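Local coordinates for protein alternansucrase (Leuconostoc mesenteroides, PDB 6HVG) that belongs to glycoside hydrolase family 70, with a barrel-type domain that holds a calcium ion and choline-binding-type repeats on either side of it in sequence, at residues Q385-E388 against N389-H392; A471-Q474 against K475-N478; A480-V483 against I484-I488. All coordinates share one frame; numbering follows the deposited sequence.

Interaction 1 of 3, residues Q385-E388 against N389-H392; sequences QSNE and NTPH
The hydroxyl of Thr390 accepts the backbone N of Asn387 at the turn where the chain leaves strand 383-384 and enters helix 390-393. Start with Thr390: its CB sits 3.7 Å from Asn387 O, and from there the branch ending in OG1 turns back toward the loop. The bond from Asn387 N to OG1 is 3.1 Å, with a fairly straight N-H...O angle of 160°, and OG1 also rests 3.3 Å from Ser386 CA.

The Asn387 side chain bonds one residue short of Thr390, at Asn389 N. With chi1 at 61°, CG lies between the backbone N and the carbonyl carbon, which swings the amide forward over the turn, and OD1 accepts Asn389 N at 3.1 Å. That donor is well off the plane of the amide, 50° out of it, so the bond misses the lone-pair direction. The main chain adds a weak bond from Thr390 N to Asn387 O, closing a type I beta turn from Asn387 to Thr390.

Around these bonds, Glu388 and Asn389 run side by side and point the same way. The contact between them is made by Glu388 CG, 3.4 Å from Asn389 OD1, while the carboxylate plane is turned well away from that of the amide. Pro391 places CD against Asn387 O at 3.6 Å. One turn along, His392 swings its ring so that CD2 approaches Glu388 O at 3.5 Å, obliquely to the ring. The polar end of that histidine is held elsewhere: ND1 bonds to Asp420, and the ring meets Trp428.

Two backbone N-H groups of the turn leading into the helix are thus taken up, Asn387 N by the threonine hydroxyl and Asn389 N by the asparagine amide. Asn387 and Thr390 form a capping box at the N-terminus of a short surface helix.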
ATOM      1  N   GLN A 385     -22.504   3.333  44.975  1.00 53.45           N
ATOM      2  CA  GLN A 385     -21.173   3.878  44.895  1.00 52.48           C
ATOM      3  C   GLN A 385     -21.021   5.188  45.636  1.00 54.19           C
ATOM      4  O   GLN A 385     -19.889   5.570  45.970  1.00 56.91           O
ATOM      5  CB  GLN A 385     -20.791   4.039  43.423  1.00 53.39           C
ATOM      6  CG  GLN A 385     -20.582   2.700  42.720  1.00 53.50           C
ATOM      7  CD  GLN A 385     -19.925   2.825  41.375  1.00 49.02           C
ATOM      8  OE1 GLN A 385     -18.733   2.592  41.237  1.00 44.57           O
ATOM      9  NE2 GLN A 385     -20.716   3.206  40.376  1.00 50.25           N
ATOM     10  N   SER A 386     -22.138   5.862  45.920  1.00 54.25           N
ATOM     11  CA  SER A 386     -22.079   7.172  46.555  1.00 56.02           C
ATOM     12  C   SER A 386     -21.523   7.110  47.976  1.00 57.49           C
ATOM     13  O   SER A 386     -21.804   6.164  48.723  1.00 59.50           O
ATOM     14  CB  SER A 386     -23.444   7.857  46.525  1.00 56.43           C
ATOM     15  OG  SER A 386     -24.404   7.130  47.235  1.00 59.87           O
ATOM     16  N   ASN A 387     -20.722   8.112  48.324  1.00 59.11           N
ATOM     17  CA  ASN A 387     -20.121   8.227  49.638  1.00 60.10           C
ATOM     18  C   ASN A 387     -19.774   9.703  49.937  1.00 59.93           C
ATOM     19  O   ASN A 387     -20.303  10.592  49.284  1.00 58.73           O
ATOM     20  CB  ASN A 387     -18.926   7.270  49.727  1.00 60.08           C
ATOM     21  CG  ASN A 387     -17.831   7.575  48.712  1.00 63.14           C
ATOM     22  OD1 ASN A 387     -17.801   8.631  48.078  1.00 68.03           O
ATOM     23  ND2 ASN A 387     -16.887   6.676  48.613  1.00 64.03           N
ATOM     24  N   GLU A 388     -18.914   9.950  50.921  1.00 61.67           N
ATOM     25  CA  GLU A 388     -18.538  11.302  51.305  1.00 67.39           C
ATOM     26  C   GLU A 388     -17.804  12.098  50.214  1.00 69.14           C
ATOM     27  O   GLU A 388     -17.813  13.318  50.224  1.00 74.51           O
ATOM     28  CB  GLU A 388     -17.740  11.302  52.630  1.00 73.91           C
ATOM     29  CG  GLU A 388     -16.308  10.755  52.585  1.00 79.34           C
ATOM     30  CD  GLU A 388     -16.213   9.244  52.802  1.00 83.71           C
ATOM     31  OE1 GLU A 388     -17.259   8.547  52.701  1.00 85.86           O
ATOM     32  OE2 GLU A 388     -15.076   8.765  53.040  1.00 82.74           O
ATOM     33  N   ASN A 389     -17.194  11.417  49.256  1.00 68.00           N
ATOM     34  CA  ASN A 389     -16.454  12.091  48.194  1.00 66.28           C
ATOM     35  C   ASN A 389     -17.271  12.401  46.950  1.00 63.60           C
ATOM     36  O   ASN A 389     -16.848  13.202  46.129  1.00 66.76           O
ATOM     37  CB  ASN A 389     -15.250  11.249  47.793  1.00 66.38           C
ATOM     38  CG  ASN A 389     -14.386  10.877  48.974  1.00 67.02           C
ATOM     39  OD1 ASN A 389     -14.299  11.610  49.952  1.00 70.53           O
ATOM     40  ND2 ASN A 389     -13.749   9.740  48.886  1.00 67.11           N
ATOM     41  N   THR A 390     -18.436  11.785  46.808  1.00 60.04           N
ATOM     42  CA  THR A 390     -19.249  11.986  45.611  1.00 56.31           C
ATOM     43  C   THR A 390     -19.604  13.460  45.361  1.00 56.31           C
ATOM     44  O   THR A 390     -19.343  13.963  44.284  1.00 59.32           O
ATOM     45  CB  THR A 390     -20.522  11.121  45.652  1.00 54.72           C
ATOM     46  OG1 THR A 390     -20.155   9.747  45.765  1.00 55.60           O
ATOM     47  CG2 THR A 390     -21.374  11.292  44.405  1.00 54.94           C
ATOM     48  N   PRO A 391     -20.198  14.166  46.336  1.00 59.44           N
ATOM     49  CA  PRO A 391     -20.515  15.575  46.069  1.00 61.81           C
ATOM     50  C   PRO A 391     -19.301  16.446  45.740  1.00 60.45           C
ATOM     51  O   PRO A 391     -19.455  17.444  45.047  1.00 60.34           O
ATOM     52  CB  PRO A 391     -21.184  16.074  47.366  1.00 63.06           C
ATOM     53  CG  PRO A 391     -20.877  15.057  48.390  1.00 62.95           C
ATOM     54  CD  PRO A 391     -20.575  13.766  47.697  1.00 62.27           C
ATOM     55  N   HIS A 392     -18.125  16.084  46.251  1.00 59.25           N
ATOM     56  CA  HIS A 392     -16.898  16.834  45.978  1.00 62.87           C
ATOM     57  C   HIS A 392     -16.368  16.568  44.554  1.00 63.04           C
ATOM     58  O   HIS A 392     -16.003  17.496  43.847  1.00 62.84           O
ATOM     59  CB  HIS A 392     -15.813  16.509  47.017  1.00 66.68           C
ATOM     60  CG  HIS A 392     -16.211  16.803  48.439  1.00 71.25           C
ATOM     61  ND1 HIS A 392     -16.976  17.894  48.798  1.00 75.96           N
ATOM     62  CD2 HIS A 392     -15.932  16.151  49.594  1.00 70.97           C
ATOM     63  CE1 HIS A 392     -17.165  17.894  50.106  1.00 75.14           C
ATOM     64  NE2 HIS A 392     -16.536  16.851  50.614  1.00 74.63           N
TER

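Interaction 2 of 3, residues A471-Q474 against K475-N478; sequences ATSQ and KTLN
The amides of Gln474 and Asn478, one turn apart, are tilted 34° against each other. Above one face of the Asn478 amide lies the backbone O of Gln474, 3.4 Å from Asn478 CG, and Gln474 NE2 stands off the plane on that same side. NE2 makes a weak bond to Asn478 OD1 at 3.4 Å. Gln450 of helix 447-462 grips both amides more firmly, accepting from Gln474 NE2 and donating to Asn478 OD1. Gln474 gets there because its chain bends at chi2 (65°), which turns the amide forward along the helix toward Asn478.

On another side of the turn, Ser473 OG and Thr476 OG1 share a hydrogen bond of 3.0 Å. Thr472 and Thr476 meet through their methyls, CG2 to CG2 at 3.8 Å, the two side chains nearly at right angles. Leu477 lays CD2 against Thr472 CG2, also at 3.8 Å, and its side chain packs on helix 447-462. Backbone bonds from Leu477 N to Ser473 O and from Asn478 N to Gln474 O open the helical pattern. With Ser473 at the N-cap and its hydroxyl bonded to that of Thr476, this is the capped first turn of helix 474-495.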
ATOM      1  N   ALA A 471     -12.280  -8.745  38.169  1.00 52.94           N
ATOM      2  CA  ALA A 471     -12.961  -9.529  39.204  1.00 52.51           C
ATOM      3  C   ALA A 471     -12.948  -8.906  40.601  1.00 50.93           C
ATOM      4  O   ALA A 471     -13.748  -9.287  41.455  1.00 51.27           O
ATOM      5  CB  ALA A 471     -12.376 -10.938  39.263  1.00 51.74           C
ATOM      6  N   THR A 472     -12.011  -7.994  40.842  1.00 49.02           N
ATOM      7  CA  THR A 472     -11.906  -7.288  42.106  1.00 49.19           C
ATOM      8  C   THR A 472     -13.215  -6.556  42.345  1.00 52.35           C
ATOM      9  O   THR A 472     -13.847  -6.091  41.385  1.00 52.29           O
ATOM     10  CB  THR A 472     -10.759  -6.266  42.070  1.00 49.60           C
ATOM     11  OG1 THR A 472      -9.538  -6.931  41.757  1.00 48.16           O
ATOM     12  CG2 THR A 472     -10.615  -5.523  43.403  1.00 49.66           C
ATOM     13  N   SER A 473     -13.624  -6.466  43.613  1.00 49.79           N
ATOM     14  CA  SER A 473     -14.929  -5.916  43.937  1.00 50.23           C
ATOM     15  C   SER A 473     -14.940  -4.447  43.604  1.00 48.03           C
ATOM     16  O   SER A 473     -13.911  -3.789  43.628  1.00 46.47           O
ATOM     17  CB  SER A 473     -15.276  -6.119  45.418  1.00 52.78           C
ATOM     18  OG  SER A 473     -14.765  -5.083  46.240  1.00 53.01           O
ATOM     19  N   GLN A 474     -16.120  -3.935  43.306  1.00 45.83           N
ATOM     20  CA  GLN A 474     -16.257  -2.555  42.933  1.00 45.97           C
ATOM     21  C   GLN A 474     -15.869  -1.646  44.096  1.00 48.71           C
ATOM     22  O   GLN A 474     -15.267  -0.592  43.882  1.00 53.63           O
ATOM     23  CB  GLN A 474     -17.693  -2.283  42.492  1.00 45.39           C
ATOM     24  CG  GLN A 474     -17.893  -0.934  41.845  1.00 47.78           C
ATOM     25  CD  GLN A 474     -17.151  -0.814  40.544  1.00 46.73           C
ATOM     26  OE1 GLN A 474     -17.452  -1.526  39.604  1.00 47.16           O
ATOM     27  NE2 GLN A 474     -16.157   0.087  40.485  1.00 46.49           N
ATOM     28  N   LYS A 475     -16.251  -2.023  45.313  1.00 51.30           N
ATOM     29  CA  LYS A 475     -15.945  -1.223  46.499  1.00 53.04           C
ATOM     30  C   LYS A 475     -14.433  -1.064  46.650  1.00 50.51           C
ATOM     31  O   LYS A 475     -13.946   0.036  46.851  1.00 50.34           O
ATOM     32  CB  LYS A 475     -16.532  -1.909  47.723  1.00 60.07           C
ATOM     33  CG  LYS A 475     -16.167  -1.298  49.078  1.00 67.31           C
ATOM     34  CD  LYS A 475     -17.173  -0.256  49.534  1.00 72.62           C
ATOM     35  CE  LYS A 475     -16.889   0.221  50.951  1.00 72.76           C
ATOM     36  NZ  LYS A 475     -15.623   1.007  50.994  1.00 76.43           N
ATOM     37  N   THR A 476     -13.696  -2.170  46.531  1.00 48.19           N
ATOM     38  CA  THR A 476     -12.248  -2.164  46.635  1.00 47.53           C
ATOM     39  C   THR A 476     -11.617  -1.268  45.573  1.00 50.63           C
ATOM     40  O   THR A 476     -10.698  -0.520  45.882  1.00 53.15           O
ATOM     41  CB  THR A 476     -11.665  -3.581  46.498  1.00 46.25           C
ATOM     42  OG1 THR A 476     -12.195  -4.420  47.536  1.00 44.11           O
ATOM     43  CG2 THR A 476     -10.130  -3.555  46.593  1.00 45.90           C
ATOM     44  N   LEU A 477     -12.113  -1.330  44.337  1.00 49.01           N
ATOM     45  CA  LEU A 477     -11.547  -0.538  43.251  1.00 50.29           C
ATOM     46  C   LEU A 477     -11.764   0.949  43.480  1.00 51.53           C
ATOM     47  O   LEU A 477     -10.848   1.748  43.280  1.00 55.80           O
ATOM     48  CB  LEU A 477     -12.152  -0.943  41.912  1.00 50.39           C
ATOM     49  CG  LEU A 477     -11.870  -2.371  41.422  1.00 48.90           C
ATOM     50  CD1 LEU A 477     -12.797  -2.676  40.266  1.00 48.64           C
ATOM     51  CD2 LEU A 477     -10.432  -2.545  40.991  1.00 49.36           C
ATOM     52  N   ASN A 478     -12.957   1.314  43.921  1.00 50.74           N
ATOM     53  CA  ASN A 478     -13.270   2.714  44.223  1.00 51.72           C
ATOM     54  C   ASN A 478     -12.456   3.261  45.401  1.00 52.44           C
ATOM     55  O   ASN A 478     -12.017   4.404  45.368  1.00 50.54           O
ATOM     56  CB  ASN A 478     -14.773   2.879  44.477  1.00 50.17           C
ATOM     57  CG  ASN A 478     -15.607   2.717  43.212  1.00 47.74           C
ATOM     58  OD1 ASN A 478     -15.109   2.925  42.126  1.00 48.07           O
ATOM     59  ND2 ASN A 478     -16.861   2.352  43.356  1.00 47.65           N
TER

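Interaction 3 of 3, residues A480-V483 against I484-I488; sequences AAFV and IQTAI
Two torsions bring Phe482 and Thr486 together: Phe482 CG stands opposite the backbone N (chi1 -171°), which carries the ring along the helix flank, while Thr486 keeps OG1 beside its own N (chi1 -71°), facing back down the turn. The hydroxyl ends up over one face of the phenyl ring, 3.9 Å above its plane and displaced toward the rim, with CE2 its nearest ring atom.

That same hydroxyl makes a weak bond to Phe482 O at 3.4 Å, in which Thr486 OG1 is the donor. Phe482 O also takes Thr486 N at 2.9 Å, so the one carbonyl receives both the amide and the hydroxyl of the residue four positions on.

Gln485, three residues on, also comes near the ring. Its chain runs out extended, and OE1 passes 3.8 Å from Phe482 CD1, with amide and ring planes 69° apart. NE2 is engaged by Asn393 OD1, a bond that ties the amide to the last residue of helix 390-393. The Phe482 ring packs further on Leu422 and Trp428, and Trp428 also touches Gln485.

Underneath, the backbone runs through regular i to i+4 bonds: Ile484 N to Ala480 O, Gln485 N to Ala481 O, and Ala487 N to Val483 O at 3.1 Å. On a different flank, Ile484 and Ile488 go to Tyr453 of helix 447-462.

The chemistry is mixed: an aromatic ring has two polar oxygens on one side of its plane, OG1 over the face and OE1 oblique to it, packing without a bond to the ring. The hydroxyl's hydrogen goes to Phe482 O, though only in a weak bond.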
ATOM      1  N   ALA A 480      -9.485   2.179  46.167  1.00 51.93           N
ATOM      2  CA  ALA A 480      -8.153   2.279  45.588  1.00 52.07           C
ATOM      3  C   ALA A 480      -8.020   3.484  44.666  1.00 54.62           C
ATOM      4  O   ALA A 480      -6.946   4.062  44.570  1.00 58.25           O
ATOM      5  CB  ALA A 480      -7.801   1.005  44.840  1.00 48.88           C
ATOM      6  N   ALA A 481      -9.104   3.869  44.010  1.00 54.64           N
ATOM      7  CA  ALA A 481      -9.108   5.074  43.186  1.00 53.43           C
ATOM      8  C   ALA A 481      -8.878   6.318  44.021  1.00 54.68           C
ATOM      9  O   ALA A 481      -8.198   7.225  43.590  1.00 61.80           O
ATOM     10  CB  ALA A 481     -10.412   5.176  42.412  1.00 52.08           C
ATOM     11  N   PHE A 482      -9.443   6.343  45.225  1.00 57.18           N
ATOM     12  CA  PHE A 482      -9.335   7.510  46.096  1.00 58.40           C
ATOM     13  C   PHE A 482      -7.950   7.668  46.717  1.00 60.16           C
ATOM     14  O   PHE A 482      -7.460   8.788  46.796  1.00 59.91           O
ATOM     15  CB  PHE A 482     -10.410   7.501  47.173  1.00 57.14           C
ATOM     16  CG  PHE A 482     -10.475   8.778  47.956  1.00 59.79           C
ATOM     17  CD1 PHE A 482     -10.953   9.952  47.373  1.00 60.95           C
ATOM     18  CD2 PHE A 482     -10.038   8.820  49.284  1.00 62.44           C
ATOM     19  CE1 PHE A 482     -11.008  11.138  48.104  1.00 62.68           C
ATOM     20  CE2 PHE A 482     -10.084  10.000  50.015  1.00 62.49           C
ATOM     21  CZ  PHE A 482     -10.567  11.159  49.422  1.00 62.49           C
ATOM     22  N   VAL A 483      -7.298   6.568  47.099  1.00 61.15           N
ATOM     23  CA  VAL A 483      -5.915   6.675  47.580  1.00 63.23           C
ATOM     24  C   VAL A 483      -5.002   7.153  46.442  1.00 63.34           C
ATOM     25  O   VAL A 483      -4.055   7.884  46.689  1.00 71.07           O
ATOM     26  CB  VAL A 483      -5.349   5.390  48.258  1.00 61.42           C
ATOM     27  CG1 VAL A 483      -6.280   4.916  49.339  1.00 61.60           C
ATOM     28  CG2 VAL A 483      -5.110   4.276  47.272  1.00 66.19           C
ATOM     29  N   ILE A 484      -5.303   6.778  45.199  1.00 61.55           N
ATOM     30  CA  ILE A 484      -4.601   7.323  44.029  1.00 62.20           C
ATOM     31  C   ILE A 484      -4.933   8.796  43.822  1.00 62.91           C
ATOM     32  O   ILE A 484      -4.046   9.581  43.481  1.00 65.15           O
ATOM     33  CB  ILE A 484      -4.931   6.549  42.727  1.00 63.22           C
ATOM     34  CG1 ILE A 484      -4.437   5.097  42.807  1.00 64.22           C
ATOM     35  CG2 ILE A 484      -4.320   7.228  41.506  1.00 62.62           C
ATOM     36  CD1 ILE A 484      -2.931   4.934  42.733  1.00 67.82           C
ATOM     37  N   GLN A 485      -6.190   9.183  44.038  1.00 63.20           N
ATOM     38  CA  GLN A 485      -6.565  10.596  43.909  1.00 64.16           C
ATOM     39  C   GLN A 485      -5.781  11.452  44.895  1.00 63.68           C
ATOM     40  O   GLN A 485      -5.253  12.498  44.531  1.00 66.37           O
ATOM     41  CB  GLN A 485      -8.075  10.815  44.104  1.00 63.63           C
ATOM     42  CG  GLN A 485      -8.472  12.294  44.123  1.00 63.88           C
ATOM     43  CD  GLN A 485      -9.971  12.528  44.085  1.00 66.22           C
ATOM     44  OE1 GLN A 485     -10.753  11.588  43.980  1.00 64.23           O
ATOM     45  NE2 GLN A 485     -10.375  13.795  44.174  1.00 72.00           N
ATOM     46  N   THR A 486      -5.716  10.997  46.143  1.00 63.15           N
ATOM     47  CA  THR A 486      -4.972  11.685  47.179  1.00 64.40           C
ATOM     48  C   THR A 486      -3.509  11.845  46.699  1.00 65.62           C
ATOM     49  O   THR A 486      -2.978  12.950  46.618  1.00 65.42           O
ATOM     50  CB  THR A 486      -5.096  10.931  48.531  1.00 62.66           C
ATOM     51  OG1 THR A 486      -6.428  11.089  49.035  1.00 60.39           O
ATOM     52  CG2 THR A 486      -4.088  11.449  49.569  1.00 62.13           C
ATOM     53  N   ALA A 487      -2.887  10.740  46.321  1.00 64.72           N
ATOM     54  CA  ALA A 487      -1.504  10.766  45.851  1.00 63.20           C
ATOM     55  C   ALA A 487      -1.314  11.714  44.689  1.00 64.46           C
ATOM     56  O   ALA A 487      -0.274  12.352  44.582  1.00 70.23           O
ATOM     57  CB  ALA A 487      -1.052   9.366  45.467  1.00 61.18           C
ATOM     58  N   ILE A 488      -2.304  11.790  43.806  1.00 63.22           N
ATOM     59  CA  ILE A 488      -2.241  12.704  42.689  1.00 62.96           C
ATOM     60  C   ILE A 488      -2.176  14.148  43.178  1.00 68.61           C
ATOM     61  O   ILE A 488      -1.366  14.939  42.688  1.00 76.64           O
ATOM     62  CB  ILE A 488      -3.428  12.512  41.715  1.00 62.53           C
ATOM     63  CG1 ILE A 488      -3.203  11.253  40.872  1.00 63.16           C
ATOM     64  CG2 ILE A 488      -3.579  13.713  40.763  1.00 60.92           C
ATOM     65  CD1 ILE A 488      -4.436  10.768  40.141  1.00 62.20           C
TER

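Interactions 2 and 3 follow each other along helix 474-495, the first at its capped start and the second in its body; interaction 1 caps the separate helix 390-393. Interaction 1 is a surface contact ruled by polar capping, whereas the other two are partly buried and lay hydrophobic side chains against helix 447-462. Segment 385-392 nevertheless touches both: Gln385 OE1 lies 2.8 Å from Asn478 ND2, probably a hydrogen bond, and Asn389 ND2 packs against Phe482 CE1 at 3.2 Å. At the start of the long helix hydroxyl capping prevails; further along it, regular backbone bonding and aromatic packing take over.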